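Local structure of protease Do-like 8, chloroplastic (Arabidopsis thaliana, 4IC6) at residues A[30-44]-A[155-169]. The protein probably acts as a serine endopeptidase of the HtrA (Deg) type in the chloroplast thylakoid, although this copy carries a change at its predicted nucleophile. The protein carries 1 engineered substitution. Residues are numbered along the deposited sequence; the frame is centred on the assembly and turned at random.
Sequences RIVQLFEKNTYSVVN and QCLAIGNPFGFDHTL
In the two-barrel trypsin-like fold of this HtrA protease, the N-terminal helix 26-39 packs on the second barrel, and its chain then enters the first barrel as strand 42-47. Helix 30-39 covers strand 155-160 at 9.8 Å between axes, crossing at -35°. Phe35, with CG anti to the backbone N (chi1 171°), drops its ring between Ile159, Leu169 and His167. Its CZ lies 3.5 Å from His167 CB, and Thr168 O sits at the ring edge. Ile31 CG2 meets Leu169 CD2 at 3.7 Å. Toward the start of strand 155-160, where a third subunit also comes in, Arg30 NH1 donates to Gln155 OE1 from above the carbonyl plane, 3.3 Å away.

The imidazole of His167 stands between Thr39 and Asn161. Thr39 CB lies over the centre of one face as a CH-pi contact, and Asn161 CG covers the opposite face near the rim. His167 NE2 gives a hydrogen bond to Val42 O at 2.9 Å, with Val42 O close to the ring plane. A leucine in its place would take away the N-H and the ring, and Val42 O would probably be left with Asn161 ND2 as its one side-chain donor, while Thr39 and Asn161 would lose the flat group they enclose. Asn161 turns its amide toward strand 42-44 and also bonds Gln111 through ND2. Val42 O thus takes two donors: besides His167 NE2, Asn161 ND2 reaches it at 3.2 Å with an N-H...O angle of 162°.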
ATOM      1  N   ARG A  30     -15.381  37.995  10.611  1.00 37.59           N
ATOM      2  CA  ARG A  30     -16.671  37.506  10.106  1.00 39.63           C
ATOM      3  C   ARG A  30     -16.778  35.997  10.255  1.00 36.95           C
ATOM      4  O   ARG A  30     -17.809  35.472  10.659  1.00 38.48           O
ATOM      5  CB  ARG A  30     -16.851  37.810   8.614  1.00 43.29           C
ATOM      6  CG  ARG A  30     -16.904  39.269   8.230  1.00 56.87           C
ATOM      7  CD  ARG A  30     -17.458  39.448   6.800  1.00 61.74           C
ATOM      8  NE  ARG A  30     -16.590  38.915   5.741  1.00 61.52           N
ATOM      9  CZ  ARG A  30     -16.761  37.739   5.138  1.00 59.06           C
ATOM     10  NH1 ARG A  30     -15.922  37.354   4.185  1.00 58.91           N
ATOM     11  NH2 ARG A  30     -17.767  36.946   5.488  1.00 61.84           N
ATOM     12  N   ILE A  31     -15.716  35.302   9.867  1.00 31.29           N
ATOM     13  CA  ILE A  31     -15.689  33.850   9.919  1.00 29.98           C
ATOM     14  C   ILE A  31     -15.939  33.375  11.338  1.00 31.76           C
ATOM     15  O   ILE A  31     -16.752  32.478  11.568  1.00 34.22           O
ATOM     16  CB  ILE A  31     -14.346  33.292   9.444  1.00 32.89           C
ATOM     17  CG1 ILE A  31     -14.097  33.661   7.982  1.00 37.35           C
ATOM     18  CG2 ILE A  31     -14.320  31.774   9.579  1.00 29.71           C
ATOM     19  CD1 ILE A  31     -12.817  33.037   7.429  1.00 38.28           C
ATOM     20  N   VAL A  32     -15.226  33.973  12.287  1.00 34.20           N
ATOM     21  CA  VAL A  32     -15.412  33.634  13.701  1.00 36.23           C
ATOM     22  C   VAL A  32     -16.858  33.797  14.177  1.00 38.19           C
ATOM     23  O   VAL A  32     -17.395  32.919  14.867  1.00 39.15           O
ATOM     24  CB  VAL A  32     -14.427  34.405  14.607  1.00 37.66           C
ATOM     25  CG1 VAL A  32     -14.903  34.406  16.061  1.00 41.80           C
ATOM     26  CG2 VAL A  32     -13.017  33.793  14.496  1.00 36.86           C
ATOM     27  N   GLN A  33     -17.497  34.900  13.796  1.00 39.29           N
ATOM     28  CA  GLN A  33     -18.872  35.154  14.237  1.00 42.19           C
ATOM     29  C   GLN A  33     -19.877  34.230  13.528  1.00 40.56           C
ATOM     30  O   GLN A  33     -20.777  33.684  14.159  1.00 37.86           O
ATOM     31  CB  GLN A  33     -19.249  36.631  14.051  1.00 44.98           C
ATOM     32  N   LEU A  34     -19.714  34.038  12.223  1.00 36.68           N
ATOM     33  CA  LEU A  34     -20.558  33.091  11.487  1.00 37.12           C
ATOM     34  C   LEU A  34     -20.495  31.687  12.061  1.00 37.20           C
ATOM     35  O   LEU A  34     -21.520  31.014  12.226  1.00 40.00           O
ATOM     36  CB  LEU A  34     -20.129  33.009  10.028  1.00 38.52           C
ATOM     37  CG  LEU A  34     -20.818  33.971   9.065  1.00 46.35           C
ATOM     38  CD1 LEU A  34     -20.425  33.596   7.640  1.00 47.38           C
ATOM     39  CD2 LEU A  34     -22.337  33.930   9.244  1.00 46.08           C
ATOM     40  N   PHE A  35     -19.281  31.234  12.354  1.00 33.11           N
ATOM     41  CA  PHE A  35     -19.096  29.921  12.959  1.00 34.62           C
ATOM     42  C   PHE A  35     -19.831  29.814  14.290  1.00 36.74           C
ATOM     43  O   PHE A  35     -20.625  28.903  14.492  1.00 35.20           O
ATOM     44  CB  PHE A  35     -17.612  29.620  13.177  1.00 36.26           C
ATOM     45  CG  PHE A  35     -17.364  28.372  13.981  1.00 37.51           C
ATOM     46  CD1 PHE A  35     -17.438  27.121  13.391  1.00 38.04           C
ATOM     47  CD2 PHE A  35     -17.047  28.452  15.323  1.00 38.85           C
ATOM     48  CE1 PHE A  35     -17.198  25.957  14.144  1.00 36.08           C
ATOM     49  CE2 PHE A  35     -16.813  27.303  16.080  1.00 41.57           C
ATOM     50  CZ  PHE A  35     -16.888  26.057  15.487  1.00 40.53           C
ATOM     51  N   GLU A  36     -19.549  30.732  15.205  1.00 39.64           N
ATOM     52  CA  GLU A  36     -20.142  30.664  16.534  1.00 39.59           C
ATOM     53  C   GLU A  36     -21.659  30.681  16.427  1.00 41.03           C
ATOM     54  O   GLU A  36     -22.353  29.892  17.078  1.00 43.20           O
ATOM     55  CB  GLU A  36     -19.651  31.818  17.397  1.00 42.10           C
ATOM     56  N   LYS A  37     -22.167  31.590  15.598  1.00 41.85           N
ATOM     57  CA  LYS A  37     -23.599  31.725  15.369  1.00 44.22           C
ATOM     58  C   LYS A  37     -24.207  30.409  14.879  1.00 44.73           C
ATOM     59  O   LYS A  37     -25.312  30.031  15.283  1.00 47.25           O
ATOM     60  CB  LYS A  37     -23.846  32.843  14.354  1.00 50.46           C
ATOM     61  CG  LYS A  37     -25.284  33.020  13.941  1.00 58.30           C
ATOM     62  CD  LYS A  37     -25.444  34.275  13.085  1.00 62.83           C
ATOM     63  CE  LYS A  37     -26.888  34.460  12.639  1.00 66.08           C
ATOM     64  NZ  LYS A  37     -27.378  33.259  11.908  1.00 66.94           N
ATOM     65  N   ASN A  38     -23.478  29.692  14.027  1.00 41.63           N
ATOM     66  CA  ASN A  38     -24.027  28.480  13.408  1.00 38.86           C
ATOM     67  C   ASN A  38     -23.761  27.157  14.130  1.00 37.78           C
ATOM     68  O   ASN A  38     -24.335  26.123  13.777  1.00 38.98           O
ATOM     69  CB  ASN A  38     -23.633  28.406  11.930  1.00 36.76           C
ATOM     70  CG  ASN A  38     -24.409  29.399  11.091  1.00 41.27           C
ATOM     71  OD1 ASN A  38     -25.559  29.149  10.724  1.00 46.62           O
ATOM     72  ND2 ASN A  38     -23.803  30.550  10.821  1.00 36.29           N
ATOM     73  N   THR A  39     -22.901  27.185  15.145  1.00 38.47           N
ATOM     74  CA  THR A  39     -22.681  25.989  15.950  1.00 40.21           C
ATOM     75  C   THR A  39     -24.015  25.380  16.379  1.00 40.84           C
ATOM     76  O   THR A  39     -24.200  24.164  16.313  1.00 41.16           O
ATOM     77  CB  THR A  39     -21.821  26.279  17.193  1.00 41.87           C
ATOM     78  OG1 THR A  39     -22.332  27.437  17.851  1.00 39.38           O
ATOM     79  CG2 THR A  39     -20.367  26.531  16.796  1.00 43.47           C
ATOM     80  N   TYR A  40     -24.956  26.224  16.799  1.00 41.52           N
ATOM     81  CA  TYR A  40     -26.232  25.725  17.351  1.00 43.01           C
ATOM     82  C   TYR A  40     -27.068  24.897  16.391  1.00 41.26           C
ATOM     83  O   TYR A  40     -27.832  24.027  16.815  1.00 40.52           O
ATOM     84  CB  TYR A  40     -27.073  26.882  17.892  1.00 43.85           C
ATOM     85  CG  TYR A  40     -26.300  27.673  18.898  1.00 47.06           C
ATOM     86  CD1 TYR A  40     -25.527  28.748  18.504  1.00 47.26           C
ATOM     87  CD2 TYR A  40     -26.301  27.313  20.234  1.00 47.03           C
ATOM     88  CE1 TYR A  40     -24.789  29.460  19.418  1.00 50.98           C
ATOM     89  CE2 TYR A  40     -25.565  28.017  21.156  1.00 49.91           C
ATOM     90  CZ  TYR A  40     -24.814  29.094  20.742  1.00 52.53           C
ATOM     91  OH  TYR A  40     -24.078  29.808  21.655  1.00 56.35           O
ATOM     92  N   SER A  41     -26.929  25.176  15.100  1.00 40.52           N
ATOM     93  CA  SER A  41     -27.718  24.504  14.079  1.00 38.72           C
ATOM     94  C   SER A  41     -27.065  23.212  13.609  1.00 40.76           C
ATOM     95  O   SER A  41     -27.647  22.443  12.837  1.00 37.95           O
ATOM     96  CB  SER A  41     -27.894  25.418  12.871  1.00 38.09           C
ATOM     97  OG  SER A  41     -28.445  26.664  13.239  1.00 42.26           O
ATOM     98  N   VAL A  42     -25.829  22.998  14.036  1.00 43.19           N
ATOM     99  CA  VAL A  42     -25.069  21.840  13.592  1.00 38.79           C
ATOM    100  C   VAL A  42     -25.041  20.804  14.716  1.00 37.20           C
ATOM    101  O   VAL A  42     -24.399  21.004  15.758  1.00 34.26           O
ATOM    102  CB  VAL A  42     -23.654  22.230  13.157  1.00 37.32           C
ATOM    103  CG1 VAL A  42     -22.939  21.011  12.593  1.00 38.30           C
ATOM    104  CG2 VAL A  42     -23.709  23.329  12.092  1.00 37.17           C
ATOM    105  N   VAL A  43     -25.768  19.712  14.508  1.00 35.27           N
ATOM    106  CA  VAL A  43     -25.917  18.698  15.549  1.00 38.69           C
ATOM    107  C   VAL A  43     -24.930  17.561  15.346  1.00 37.60           C
ATOM    108  O   VAL A  43     -24.299  17.452  14.293  1.00 34.94           O
ATOM    109  CB  VAL A  43     -27.349  18.112  15.610  1.00 38.73           C
ATOM    110  CG1 VAL A  43     -28.373  19.205  15.850  1.00 40.10           C
ATOM    111  CG2 VAL A  43     -27.680  17.334  14.337  1.00 40.10           C
ATOM    112  N   ASN A  44     -24.798  16.728  16.369  1.00 34.98           N
ATOM    113  CA  ASN A  44     -24.011  15.505  16.286  1.00 37.51           C
ATOM    114  C   ASN A  44     -24.924  14.275  16.232  1.00 40.55           C
ATOM    115  O   ASN A  44     -25.885  14.167  16.997  1.00 43.66           O
ATOM    116  CB  ASN A  44     -23.046  15.408  17.477  1.00 39.23           C
ATOM    117  CG  ASN A  44     -22.484  14.021  17.657  1.00 39.36           C
ATOM    118  OD1 ASN A  44     -21.617  13.576  16.897  1.00 42.50           O
ATOM    119  ND2 ASN A  44     -22.967  13.323  18.677  1.00 37.33           N
ATOM    120  N   GLN A 155     -16.415  32.354  -1.026  1.00 24.80           N
ATOM    121  CA  GLN A 155     -15.929  31.805   0.234  1.00 28.28           C
ATOM    122  C   GLN A 155     -16.968  30.818   0.746  1.00 31.04           C
ATOM    123  O   GLN A 155     -18.181  31.057   0.630  1.00 32.66           O
ATOM    124  CB  GLN A 155     -15.787  32.939   1.257  1.00 29.73           C
ATOM    125  CG  GLN A 155     -15.342  32.491   2.654  1.00 29.65           C
ATOM    126  CD  GLN A 155     -15.462  33.625   3.662  1.00 34.43           C
ATOM    127  OE1 GLN A 155     -16.542  34.176   3.861  1.00 34.47           O
ATOM    128  NE2 GLN A 155     -14.350  33.992   4.285  1.00 38.57           N
ATOM    129  N   CYS A 156     -16.514  29.694   1.280  1.00 27.76           N
ATOM    130  CA  CYS A 156     -17.432  28.764   1.952  1.00 29.59           C
ATOM    131  C   CYS A 156     -16.853  28.221   3.258  1.00 32.76           C
ATOM    132  O   CYS A 156     -15.630  28.100   3.407  1.00 31.49           O
ATOM    133  CB  CYS A 156     -17.850  27.619   1.027  1.00 29.45           C
ATOM    134  SG  CYS A 156     -16.533  26.707   0.199  1.00 34.79           S
ATOM    135  N   LEU A 157     -17.737  27.902   4.202  1.00 32.48           N
ATOM    136  CA  LEU A 157     -17.314  27.331   5.478  1.00 32.21           C
ATOM    137  C   LEU A 157     -18.002  25.996   5.699  1.00 29.63           C
ATOM    138  O   LEU A 157     -19.220  25.886   5.575  1.00 31.53           O
ATOM    139  CB  LEU A 157     -17.609  28.253   6.674  1.00 33.44           C
ATOM    140  CG  LEU A 157     -18.013  29.726   6.597  1.00 38.02           C
ATOM    141  CD1 LEU A 157     -18.093  30.283   8.029  1.00 38.23           C
ATOM    142  CD2 LEU A 157     -17.086  30.583   5.746  1.00 35.09           C
ATOM    143  N   ALA A 158     -17.215  24.983   6.028  1.00 27.51           N
ATOM    144  CA  ALA A 158     -17.748  23.659   6.305  1.00 23.90           C
ATOM    145  C   ALA A 158     -17.681  23.437   7.819  1.00 29.49           C
ATOM    146  O   ALA A 158     -16.590  23.479   8.408  1.00 31.92           O
ATOM    147  CB  ALA A 158     -16.923  22.599   5.560  1.00 25.56           C
ATOM    148  N   ILE A 159     -18.839  23.241   8.445  1.00 29.29           N
ATOM    149  CA  ILE A 159     -18.922  23.107   9.896  1.00 28.05           C
ATOM    150  C   ILE A 159     -19.310  21.666  10.228  1.00 30.55           C
ATOM    151  O   ILE A 159     -20.120  21.054   9.532  1.00 31.20           O
ATOM    152  CB  ILE A 159     -19.936  24.122  10.497  1.00 30.68           C
ATOM    153  CG1 ILE A 159     -19.547  25.550  10.099  1.00 32.89           C
ATOM    154  CG2 ILE A 159     -20.043  23.983  12.013  1.00 28.45           C
ATOM    155  CD1 ILE A 159     -20.362  26.649  10.760  1.00 37.15           C
ATOM    156  N   GLY A 160     -18.705  21.121  11.278  1.00 30.67           N
ATOM    157  CA  GLY A 160     -19.066  19.806  11.776  1.00 26.03           C
ATOM    158  C   GLY A 160     -19.263  19.789  13.279  1.00 31.00           C
ATOM    159  O   GLY A 160     -18.808  20.674  13.998  1.00 33.09           O
ATOM    160  N   ASN A 161     -19.965  18.772  13.755  1.00 32.84           N
ATOM    161  CA  ASN A 161     -20.070  18.500  15.181  1.00 33.56           C
ATOM    162  C   ASN A 161     -19.940  16.991  15.254  1.00 34.85           C
ATOM    163  O   ASN A 161     -20.935  16.279  15.380  1.00 37.80           O
ATOM    164  CB  ASN A 161     -21.419  18.990  15.700  1.00 36.34           C
ATOM    165  CG  ASN A 161     -21.663  18.644  17.163  1.00 40.47           C
ATOM    166  OD1 ASN A 161     -20.817  18.043  17.843  1.00 38.31           O
ATOM    167  ND2 ASN A 161     -22.835  19.034  17.659  1.00 44.77           N
ATOM    168  N   PRO A 162     -18.707  16.491  15.098  1.00 35.42           N
ATOM    169  CA  PRO A 162     -18.527  15.059  14.824  1.00 35.64           C
ATOM    170  C   PRO A 162     -18.653  14.160  16.049  1.00 38.72           C
ATOM    171  O   PRO A 162     -18.980  12.982  15.880  1.00 38.90           O
ATOM    172  CB  PRO A 162     -17.104  14.984  14.264  1.00 36.71           C
ATOM    173  CG  PRO A 162     -16.393  16.199  14.877  1.00 38.09           C
ATOM    174  CD  PRO A 162     -17.457  17.264  14.936  1.00 39.25           C
ATOM    175  N   PHE A 163     -18.409  14.686  17.244  1.00 40.62           N
ATOM    176  CA  PHE A 163     -18.459  13.835  18.445  1.00 44.62           C
ATOM    177  C   PHE A 163     -19.407  14.312  19.541  1.00 43.92           C
ATOM    178  O   PHE A 163     -19.560  13.650  20.575  1.00 41.98           O
ATOM    179  CB  PHE A 163     -17.052  13.613  19.000  1.00 45.10           C
ATOM    180  CG  PHE A 163     -16.080  13.112  17.970  1.00 48.68           C
ATOM    181  CD1 PHE A 163     -16.283  11.887  17.350  1.00 49.65           C
ATOM    182  CD2 PHE A 163     -14.969  13.865  17.612  1.00 48.11           C
ATOM    183  CE1 PHE A 163     -15.391  11.418  16.392  1.00 51.03           C
ATOM    184  CE2 PHE A 163     -14.073  13.398  16.664  1.00 49.29           C
ATOM    185  CZ  PHE A 163     -14.287  12.168  16.054  1.00 48.80           C
ATOM    186  N   GLY A 164     -20.062  15.442  19.321  1.00 42.94           N
ATOM    187  CA  GLY A 164     -21.063  15.896  20.265  1.00 44.75           C
ATOM    188  C   GLY A 164     -20.488  16.633  21.454  1.00 46.39           C
ATOM    189  O   GLY A 164     -21.194  16.856  22.436  1.00 45.74           O
ATOM    190  N   PHE A 165     -19.217  17.025  21.385  1.00 42.83           N
ATOM    191  CA  PHE A 165     -18.655  17.808  22.481  1.00 44.91           C
ATOM    192  C   PHE A 165     -18.045  19.141  22.031  1.00 42.01           C
ATOM    193  O   PHE A 165     -17.691  19.975  22.853  1.00 41.49           O
ATOM    194  CB  PHE A 165     -17.665  16.980  23.308  1.00 50.19           C
ATOM    195  CG  PHE A 165     -16.413  16.617  22.570  1.00 50.75           C
ATOM    196  CD1 PHE A 165     -15.345  17.498  22.510  1.00 53.40           C
ATOM    197  CD2 PHE A 165     -16.299  15.391  21.936  1.00 52.34           C
ATOM    198  CE1 PHE A 165     -14.185  17.166  21.826  1.00 52.57           C
ATOM    199  CE2 PHE A 165     -15.139  15.050  21.254  1.00 48.62           C
ATOM    200  CZ  PHE A 165     -14.082  15.940  21.203  1.00 51.26           C
ATOM    201  N   ASP A 166     -17.931  19.351  20.724  1.00 37.04           N
ATOM    202  CA  ASP A 166     -17.474  20.643  20.226  1.00 38.43           C
ATOM    203  C   ASP A 166     -17.859  20.797  18.761  1.00 40.58           C
ATOM    204  O   ASP A 166     -18.682  20.035  18.253  1.00 42.19           O
ATOM    205  CB  ASP A 166     -15.961  20.772  20.382  1.00 43.05           C
ATOM    206  CG  ASP A 166     -15.199  19.830  19.468  1.00 42.77           C
ATOM    207  OD1 ASP A 166     -15.847  19.170  18.617  1.00 37.25           O
ATOM    208  OD2 ASP A 166     -13.949  19.760  19.590  1.00 40.84           O
ATOM    209  N   HIS A 167     -17.257  21.770  18.077  1.00 37.19           N
ATOM    210  CA  HIS A 167     -17.487  21.935  16.646  1.00 36.15           C
ATOM    211  C   HIS A 167     -16.180  22.143  15.892  1.00 35.90           C
ATOM    212  O   HIS A 167     -15.171  22.552  16.479  1.00 35.55           O
ATOM    213  CB  HIS A 167     -18.455  23.094  16.374  1.00 36.38           C
ATOM    214  CG  HIS A 167     -19.880  22.779  16.704  1.00 41.63           C
ATOM    215  ND1 HIS A 167     -20.343  22.686  18.003  1.00 44.57           N
ATOM    216  CD2 HIS A 167     -20.941  22.519  15.906  1.00 38.20           C
ATOM    217  CE1 HIS A 167     -21.630  22.388  17.987  1.00 43.37           C
ATOM    218  NE2 HIS A 167     -22.018  22.283  16.729  1.00 41.15           N
ATOM    219  N   THR A 168     -16.213  21.872  14.590  1.00 33.00           N
ATOM    220  CA  THR A 168     -15.036  21.996  13.731  1.00 31.46           C
ATOM    221  C   THR A 168     -15.326  22.955  12.610  1.00 29.44           C
ATOM    222  O   THR A 168     -16.476  23.139  12.240  1.00 28.24           O
ATOM    223  CB  THR A 168     -14.670  20.651  13.075  1.00 29.76           C
ATOM    224  OG1 THR A 168     -15.754  20.221  12.240  1.00 31.04           O
ATOM    225  CG2 THR A 168     -14.437  19.583  14.132  1.00 34.52           C
ATOM    226  N   LEU A 169     -14.283  23.533  12.026  1.00 27.21           N
ATOM    227  CA  LEU A 169     -14.490  24.407  10.875  1.00 29.24           C
ATOM    228  C   LEU A 169     -13.381  24.186   9.878  1.00 30.98           C
ATOM    229  O   LEU A 169     -12.224  24.023  10.264  1.00 31.11           O
ATOM    230  CB  LEU A 169     -14.429  25.862  11.319  1.00 30.23           C
ATOM    231  CG  LEU A 169     -14.433  26.920  10.213  1.00 30.58           C
ATOM    232  CD1 LEU A 169     -15.767  26.878   9.499  1.00 30.73           C
ATOM    233  CD2 LEU A 169     -14.199  28.289  10.817  1.00 26.95           C
TER